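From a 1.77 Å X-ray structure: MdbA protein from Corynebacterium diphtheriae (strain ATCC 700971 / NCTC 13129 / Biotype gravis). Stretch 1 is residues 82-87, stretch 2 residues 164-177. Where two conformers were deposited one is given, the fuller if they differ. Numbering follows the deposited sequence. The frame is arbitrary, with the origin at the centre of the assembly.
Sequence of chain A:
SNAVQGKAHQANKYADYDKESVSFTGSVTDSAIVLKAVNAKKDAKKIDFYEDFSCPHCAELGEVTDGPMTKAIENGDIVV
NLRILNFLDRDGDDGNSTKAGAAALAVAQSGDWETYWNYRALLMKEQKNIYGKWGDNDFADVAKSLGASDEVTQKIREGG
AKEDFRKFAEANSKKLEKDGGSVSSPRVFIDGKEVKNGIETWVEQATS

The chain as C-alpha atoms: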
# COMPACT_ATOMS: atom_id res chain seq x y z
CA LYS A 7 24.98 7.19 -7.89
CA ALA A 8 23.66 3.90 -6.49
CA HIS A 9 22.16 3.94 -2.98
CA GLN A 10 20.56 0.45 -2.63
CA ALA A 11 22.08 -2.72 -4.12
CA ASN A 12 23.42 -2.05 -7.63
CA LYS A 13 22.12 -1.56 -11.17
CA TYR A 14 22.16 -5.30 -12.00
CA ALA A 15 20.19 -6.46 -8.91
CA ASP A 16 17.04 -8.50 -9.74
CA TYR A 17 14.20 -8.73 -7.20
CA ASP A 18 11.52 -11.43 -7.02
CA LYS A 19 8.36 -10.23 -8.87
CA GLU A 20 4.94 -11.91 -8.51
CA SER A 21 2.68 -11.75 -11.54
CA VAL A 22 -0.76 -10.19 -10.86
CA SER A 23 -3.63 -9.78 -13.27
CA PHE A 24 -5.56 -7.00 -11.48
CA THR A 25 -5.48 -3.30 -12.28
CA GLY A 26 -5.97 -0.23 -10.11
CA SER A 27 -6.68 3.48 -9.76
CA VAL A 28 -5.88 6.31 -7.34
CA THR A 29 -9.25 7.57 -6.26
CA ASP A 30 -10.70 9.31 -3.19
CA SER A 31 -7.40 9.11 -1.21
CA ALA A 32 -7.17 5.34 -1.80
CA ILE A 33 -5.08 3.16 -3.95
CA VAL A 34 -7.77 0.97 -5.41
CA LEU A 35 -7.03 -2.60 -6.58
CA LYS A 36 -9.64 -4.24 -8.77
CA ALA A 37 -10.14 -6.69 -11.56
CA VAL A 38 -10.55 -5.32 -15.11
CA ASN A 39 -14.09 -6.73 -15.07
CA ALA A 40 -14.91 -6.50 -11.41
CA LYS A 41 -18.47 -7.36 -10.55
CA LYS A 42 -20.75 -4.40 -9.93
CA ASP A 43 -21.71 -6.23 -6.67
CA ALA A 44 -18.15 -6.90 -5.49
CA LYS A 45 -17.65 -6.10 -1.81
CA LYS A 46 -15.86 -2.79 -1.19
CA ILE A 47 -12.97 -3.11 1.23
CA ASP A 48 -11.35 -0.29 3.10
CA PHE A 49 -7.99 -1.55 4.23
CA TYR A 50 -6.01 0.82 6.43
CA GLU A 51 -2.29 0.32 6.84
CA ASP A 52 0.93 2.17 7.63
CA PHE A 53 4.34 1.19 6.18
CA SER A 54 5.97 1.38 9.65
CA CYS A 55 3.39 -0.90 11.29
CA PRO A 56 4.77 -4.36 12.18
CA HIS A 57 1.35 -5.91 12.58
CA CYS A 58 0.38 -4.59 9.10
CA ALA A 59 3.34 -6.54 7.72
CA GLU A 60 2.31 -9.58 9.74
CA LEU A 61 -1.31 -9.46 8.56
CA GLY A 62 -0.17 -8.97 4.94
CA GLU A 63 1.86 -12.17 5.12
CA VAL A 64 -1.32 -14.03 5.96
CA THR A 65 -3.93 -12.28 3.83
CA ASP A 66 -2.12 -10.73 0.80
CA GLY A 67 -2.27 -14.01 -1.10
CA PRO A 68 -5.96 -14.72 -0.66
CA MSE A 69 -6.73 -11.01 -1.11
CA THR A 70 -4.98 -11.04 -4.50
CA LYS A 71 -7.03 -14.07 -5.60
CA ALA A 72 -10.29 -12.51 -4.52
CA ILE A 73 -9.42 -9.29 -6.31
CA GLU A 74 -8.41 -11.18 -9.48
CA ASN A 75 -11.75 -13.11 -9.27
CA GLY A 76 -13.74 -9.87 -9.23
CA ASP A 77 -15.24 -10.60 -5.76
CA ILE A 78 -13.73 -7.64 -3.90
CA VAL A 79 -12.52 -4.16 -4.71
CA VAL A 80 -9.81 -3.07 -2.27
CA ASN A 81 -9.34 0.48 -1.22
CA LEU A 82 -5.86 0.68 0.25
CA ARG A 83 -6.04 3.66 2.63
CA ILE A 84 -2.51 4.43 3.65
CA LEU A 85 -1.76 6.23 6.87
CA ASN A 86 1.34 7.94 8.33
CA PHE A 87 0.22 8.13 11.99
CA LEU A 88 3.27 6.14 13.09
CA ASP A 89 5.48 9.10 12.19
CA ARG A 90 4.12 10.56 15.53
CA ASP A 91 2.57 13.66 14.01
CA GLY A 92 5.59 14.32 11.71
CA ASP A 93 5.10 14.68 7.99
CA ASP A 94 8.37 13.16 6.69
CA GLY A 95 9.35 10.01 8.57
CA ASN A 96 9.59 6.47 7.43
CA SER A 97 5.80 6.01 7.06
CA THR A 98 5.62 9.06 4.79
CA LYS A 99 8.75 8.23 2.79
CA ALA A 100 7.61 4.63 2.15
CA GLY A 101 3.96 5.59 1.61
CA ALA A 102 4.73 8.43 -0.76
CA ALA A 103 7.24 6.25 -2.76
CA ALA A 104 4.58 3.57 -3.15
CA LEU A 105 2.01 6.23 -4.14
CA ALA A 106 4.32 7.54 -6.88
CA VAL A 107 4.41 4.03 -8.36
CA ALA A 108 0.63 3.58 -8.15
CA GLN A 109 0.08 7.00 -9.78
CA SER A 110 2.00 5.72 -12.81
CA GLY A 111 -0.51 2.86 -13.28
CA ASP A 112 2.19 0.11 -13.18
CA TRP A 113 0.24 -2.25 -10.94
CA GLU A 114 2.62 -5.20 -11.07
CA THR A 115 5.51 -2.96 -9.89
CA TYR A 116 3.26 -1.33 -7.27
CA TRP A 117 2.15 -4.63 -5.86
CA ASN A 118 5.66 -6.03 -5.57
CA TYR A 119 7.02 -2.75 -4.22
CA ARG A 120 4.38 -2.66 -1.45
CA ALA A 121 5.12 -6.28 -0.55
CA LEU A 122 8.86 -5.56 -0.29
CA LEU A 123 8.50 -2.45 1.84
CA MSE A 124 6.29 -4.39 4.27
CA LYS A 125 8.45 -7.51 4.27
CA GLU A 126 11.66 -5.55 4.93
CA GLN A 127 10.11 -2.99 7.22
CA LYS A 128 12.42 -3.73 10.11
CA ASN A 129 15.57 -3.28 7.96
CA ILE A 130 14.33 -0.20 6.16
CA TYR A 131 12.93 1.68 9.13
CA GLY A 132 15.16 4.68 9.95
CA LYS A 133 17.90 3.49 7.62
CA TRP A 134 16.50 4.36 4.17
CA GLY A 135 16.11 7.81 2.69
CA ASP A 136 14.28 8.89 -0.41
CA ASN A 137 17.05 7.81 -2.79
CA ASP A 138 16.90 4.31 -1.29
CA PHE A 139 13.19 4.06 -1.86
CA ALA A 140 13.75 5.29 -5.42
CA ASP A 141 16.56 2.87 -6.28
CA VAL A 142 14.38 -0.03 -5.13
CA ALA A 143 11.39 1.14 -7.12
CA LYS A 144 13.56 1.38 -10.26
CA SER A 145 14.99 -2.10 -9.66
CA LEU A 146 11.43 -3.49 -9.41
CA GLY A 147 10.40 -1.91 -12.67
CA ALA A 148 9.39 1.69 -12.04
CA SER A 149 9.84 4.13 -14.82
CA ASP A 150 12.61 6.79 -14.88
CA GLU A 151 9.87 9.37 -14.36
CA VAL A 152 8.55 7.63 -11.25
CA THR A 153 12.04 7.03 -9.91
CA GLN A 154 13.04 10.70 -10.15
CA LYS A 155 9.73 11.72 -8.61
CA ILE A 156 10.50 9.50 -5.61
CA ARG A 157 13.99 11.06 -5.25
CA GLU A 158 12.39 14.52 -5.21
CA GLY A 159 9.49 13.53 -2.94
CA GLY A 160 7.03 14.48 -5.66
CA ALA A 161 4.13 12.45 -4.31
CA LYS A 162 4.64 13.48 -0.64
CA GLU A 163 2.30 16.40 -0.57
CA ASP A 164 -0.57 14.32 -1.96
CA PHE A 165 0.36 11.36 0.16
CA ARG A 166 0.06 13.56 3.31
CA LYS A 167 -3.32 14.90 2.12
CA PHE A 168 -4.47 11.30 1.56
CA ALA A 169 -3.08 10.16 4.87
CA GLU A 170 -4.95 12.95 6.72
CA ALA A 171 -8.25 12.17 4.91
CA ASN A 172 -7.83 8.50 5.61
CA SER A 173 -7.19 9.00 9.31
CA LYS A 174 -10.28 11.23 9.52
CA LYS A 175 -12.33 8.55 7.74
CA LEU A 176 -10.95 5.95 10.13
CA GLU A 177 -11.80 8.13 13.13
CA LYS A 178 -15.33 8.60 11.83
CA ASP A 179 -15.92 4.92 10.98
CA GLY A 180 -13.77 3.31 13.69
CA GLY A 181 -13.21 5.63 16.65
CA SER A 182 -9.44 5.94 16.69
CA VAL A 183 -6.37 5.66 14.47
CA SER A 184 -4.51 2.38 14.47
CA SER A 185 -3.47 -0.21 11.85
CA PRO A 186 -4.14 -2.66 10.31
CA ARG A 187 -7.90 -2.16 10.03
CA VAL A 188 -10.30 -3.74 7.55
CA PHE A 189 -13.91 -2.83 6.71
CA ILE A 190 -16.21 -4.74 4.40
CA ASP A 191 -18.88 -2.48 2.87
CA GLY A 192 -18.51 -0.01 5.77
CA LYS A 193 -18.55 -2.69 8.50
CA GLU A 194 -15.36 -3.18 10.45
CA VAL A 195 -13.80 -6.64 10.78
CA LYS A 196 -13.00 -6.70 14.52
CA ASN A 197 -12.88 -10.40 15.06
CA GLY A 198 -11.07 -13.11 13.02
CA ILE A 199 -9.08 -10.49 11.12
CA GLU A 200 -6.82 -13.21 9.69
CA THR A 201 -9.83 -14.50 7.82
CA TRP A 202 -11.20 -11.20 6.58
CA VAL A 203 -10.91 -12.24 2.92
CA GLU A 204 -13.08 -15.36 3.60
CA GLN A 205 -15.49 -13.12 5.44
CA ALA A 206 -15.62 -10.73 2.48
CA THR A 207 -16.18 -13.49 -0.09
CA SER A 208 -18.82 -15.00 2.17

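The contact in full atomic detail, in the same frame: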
# COMPACT_ATOMS: atom_id res chain seq x y z
N LEU A 82 -6.99 0.60 -0.62
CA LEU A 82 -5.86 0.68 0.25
C LEU A 82 -5.74 2.14 0.70
O LEU A 82 -5.55 3.05 -0.13
CB LEU A 82 -4.56 0.23 -0.42
CG LEU A 82 -4.49 -1.25 -0.79
CD1 LEU A 82 -3.27 -1.45 -1.65
CD2 LEU A 82 -4.44 -2.12 0.45
N ARG A 83 -6.00 2.35 1.99
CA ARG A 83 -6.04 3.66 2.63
C ARG A 83 -4.83 3.77 3.54
O ARG A 83 -4.83 3.27 4.69
CB ARG A 83 -7.35 3.83 3.37
CG ARG A 83 -8.55 3.89 2.39
CD ARG A 83 -9.85 4.39 3.04
NE ARG A 83 -10.86 4.52 2.00
CZ ARG A 83 -10.93 5.54 1.14
NH1 ARG A 83 -10.10 6.55 1.21
NH2 ARG A 83 -11.85 5.52 0.18
N ILE A 84 -3.78 4.36 2.97
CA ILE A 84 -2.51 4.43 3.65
C ILE A 84 -2.39 5.60 4.60
O ILE A 84 -2.74 6.75 4.31
CB ILE A 84 -1.31 4.40 2.66
CG1 ILE A 84 -1.47 3.30 1.59
CG2 ILE A 84 -0.03 4.22 3.44
CD1 ILE A 84 -1.76 1.94 2.14
N LEU A 85 -1.90 5.28 5.80
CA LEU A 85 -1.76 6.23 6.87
C LEU A 85 -0.28 6.55 7.13
O LEU A 85 0.60 5.82 6.68
CB LEU A 85 -2.37 5.63 8.13
CG LEU A 85 -3.83 5.19 8.07
CD1 LEU A 85 -4.18 4.40 9.28
CD2 LEU A 85 -4.75 6.41 7.95
N ASN A 86 -0.01 7.63 7.86
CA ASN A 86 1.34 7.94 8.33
C ASN A 86 1.37 8.31 9.83
O ASN A 86 2.26 9.02 10.30
CB ASN A 86 2.03 9.02 7.47
CG ASN A 86 1.39 10.38 7.60
OD1 ASN A 86 0.40 10.49 8.29
ND2 ASN A 86 1.93 11.41 6.88
N PHE A 87 0.38 7.81 10.56
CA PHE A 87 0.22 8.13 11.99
C PHE A 87 1.41 7.66 12.81
O PHE A 87 1.74 8.26 13.85
CB PHE A 87 -1.12 7.55 12.52
CG PHE A 87 -1.14 6.07 12.74
CD1 PHE A 87 -1.31 5.19 11.70
CD2 PHE A 87 -1.04 5.55 14.02
CE1 PHE A 87 -1.33 3.82 11.90
CE2 PHE A 87 -1.05 4.18 14.25
CZ PHE A 87 -1.19 3.30 13.20
N ASP A 164 0.69 15.04 -1.81
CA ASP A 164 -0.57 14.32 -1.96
C ASP A 164 -0.69 13.12 -1.04
O ASP A 164 -1.77 12.86 -0.45
CB ASP A 164 -0.79 13.92 -3.39
CG ASP A 164 -1.41 15.04 -4.21
OD1 ASP A 164 -1.89 15.99 -3.63
OD2 ASP A 164 -1.40 14.94 -5.43
N PHE A 165 0.40 12.43 -0.81
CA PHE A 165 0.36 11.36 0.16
C PHE A 165 -0.11 11.86 1.56
O PHE A 165 -0.93 11.25 2.18
CB PHE A 165 1.71 10.71 0.33
CG PHE A 165 1.70 9.69 1.40
CD1 PHE A 165 1.23 8.40 1.12
CD2 PHE A 165 2.12 10.00 2.64
CE1 PHE A 165 1.15 7.47 2.13
CE2 PHE A 165 2.07 9.07 3.64
CZ PHE A 165 1.56 7.81 3.37
N ARG A 166 0.47 12.96 2.02
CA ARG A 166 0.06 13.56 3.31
C ARG A 166 -1.41 13.95 3.31
O ARG A 166 -2.11 13.75 4.28
CB ARG A 166 0.88 14.81 3.57
CG ARG A 166 2.34 14.57 3.86
CD ARG A 166 3.13 15.89 3.84
NE ARG A 166 4.56 15.57 3.96
CZ ARG A 166 5.55 16.07 3.25
NH1 ARG A 166 5.34 16.99 2.30
NH2 ARG A 166 6.79 15.64 3.50
N LYS A 167 -1.89 14.56 2.22
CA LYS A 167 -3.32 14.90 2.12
C LYS A 167 -4.18 13.64 2.20
O LYS A 167 -5.21 13.61 2.93
CB LYS A 167 -3.58 15.69 0.83
CG LYS A 167 -4.98 15.64 0.25
CD LYS A 167 -5.05 16.56 -0.98
CE LYS A 167 -5.90 16.00 -2.11
NZ LYS A 167 -5.15 15.91 -3.41
N PHE A 168 -3.76 12.58 1.49
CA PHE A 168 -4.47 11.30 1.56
C PHE A 168 -4.42 10.69 2.96
O PHE A 168 -5.42 10.15 3.46
CB PHE A 168 -3.88 10.30 0.58
CG PHE A 168 -4.13 10.63 -0.87
CD1 PHE A 168 -4.80 11.79 -1.25
CD2 PHE A 168 -3.64 9.80 -1.84
CE1 PHE A 168 -4.98 12.07 -2.59
CE2 PHE A 168 -3.82 10.06 -3.17
CZ PHE A 168 -4.48 11.22 -3.54
N ALA A 169 -3.25 10.74 3.54
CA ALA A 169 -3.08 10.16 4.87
C ALA A 169 -3.99 10.88 5.88
O ALA A 169 -4.64 10.23 6.70
CB ALA A 169 -1.62 10.24 5.30
N GLU A 170 -4.07 12.21 5.78
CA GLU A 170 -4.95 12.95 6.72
C GLU A 170 -6.43 12.60 6.50
O GLU A 170 -7.15 12.33 7.47
CB GLU A 170 -4.69 14.47 6.64
CG GLU A 170 -5.22 15.28 7.83
CD GLU A 170 -4.93 14.63 9.19
OE1 GLU A 170 -3.76 14.31 9.50
OE2 GLU A 170 -5.90 14.43 9.96
N ALA A 171 -6.87 12.57 5.24
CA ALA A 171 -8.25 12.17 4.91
C ALA A 171 -8.59 10.77 5.38
O ALA A 171 -9.68 10.50 5.91
CB ALA A 171 -8.52 12.28 3.43
N ASN A 172 -7.62 9.83 5.20
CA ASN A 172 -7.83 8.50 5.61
C ASN A 172 -7.88 8.36 7.11
O ASN A 172 -8.66 7.56 7.60
CB ASN A 172 -6.73 7.58 4.98
CG ASN A 172 -6.94 7.39 3.47
OD1 ASN A 172 -8.07 7.36 3.00
ND2 ASN A 172 -5.86 7.21 2.74
N SER A 173 -7.09 9.11 7.86
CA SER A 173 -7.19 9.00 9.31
C SER A 173 -8.51 9.62 9.80
O SER A 173 -9.09 9.12 10.74
CB SER A 173 -6.00 9.63 10.02
OG SER A 173 -5.93 11.00 9.78
N LYS A 174 -8.98 10.68 9.15
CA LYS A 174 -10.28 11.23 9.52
C LYS A 174 -11.43 10.27 9.23
O LYS A 174 -12.35 10.12 10.06
CB LYS A 174 -10.52 12.58 8.85
CG LYS A 174 -9.69 13.71 9.42
CD LYS A 174 -10.03 14.99 8.65
CE LYS A 174 -9.49 16.24 9.35
NZ LYS A 174 -8.02 16.34 9.15
N LYS A 175 -11.37 9.60 8.07
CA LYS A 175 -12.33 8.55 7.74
C LYS A 175 -12.27 7.43 8.76
O LYS A 175 -13.31 6.95 9.20
CB LYS A 175 -12.17 8.01 6.31
CG LYS A 175 -13.22 7.00 5.88
CD LYS A 175 -12.96 6.57 4.44
CE LYS A 175 -13.88 5.47 3.96
NZ LYS A 175 -15.32 5.77 4.20
N LEU A 176 -11.08 7.03 9.17
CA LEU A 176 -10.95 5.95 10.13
C LEU A 176 -11.48 6.37 11.50
O LEU A 176 -12.11 5.60 12.20
CB LEU A 176 -9.51 5.49 10.23
CG LEU A 176 -9.22 4.31 11.14
CD1 LEU A 176 -10.05 3.14 10.68
CD2 LEU A 176 -7.76 3.94 11.12
N GLU A 177 -11.23 7.62 11.89
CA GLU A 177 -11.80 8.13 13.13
C GLU A 177 -13.30 8.11 13.12
O GLU A 177 -13.90 7.71 14.09
CB GLU A 177 -11.31 9.55 13.39
CG GLU A 177 -9.91 9.52 13.91
CD GLU A 177 -9.26 10.88 13.96
OE1 GLU A 177 -9.57 11.72 13.09
OE2 GLU A 177 -8.41 11.06 14.85
O HOH W 1 -2.00 8.17 1.93
O HOH W 2 -2.42 9.03 8.74
O HOH W 3 -1.46 12.52 8.41

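The helix of stretch 2 crosses the strand of stretch 1 at 104° between their N-to-C directions, with a closest axis approach of 7.0 Å. Together they bury 524 Å². Phe-165 is the first residue of the stretch to touch stretch 1. Its ring presents its edge to the strand, with CE1 3.7 Å from Ile-84 CG2 and CE2 3.8 Å from Asn-86 CB. Water 1 donates hydrogen bonds to Ile-84 O and Phe-165 O, linking the two backbones.

The two backbones come closest at Ala-169: its CA lies 4.6 Å from Leu-85 CA. The small side chain points toward the strand and allows this approach. Ala-169 CA also makes a CA-H...O contact of 3.5 Å with Ile-84 O. Water 2 accepts from Asn-86 N and donates a weak hydrogen bond to Ala-169 O. Water 3 donates to both Asn-86 OD1 and Glu-170 OE1.

Asn-172 makes the one direct hydrogen bond across the stretches. Arg-83 NH1 donates to Asn-172 OD1 at 2.8 Å, near the plane of the guanidinium. Leu-85 CD2 packs 3.8 Å from Asn-172 CB and 4.0 Å from Ser-173 CB. Ser-173 OG donates back to Glu-170 O within the helix. The aliphatic part of Lys-175 covers one guanidinium face, with CE 3.7 Å from Arg-83 NE. Last, Leu-176 CD2 meets Leu-85 CD1 at 4.1 Å, an apolar contact.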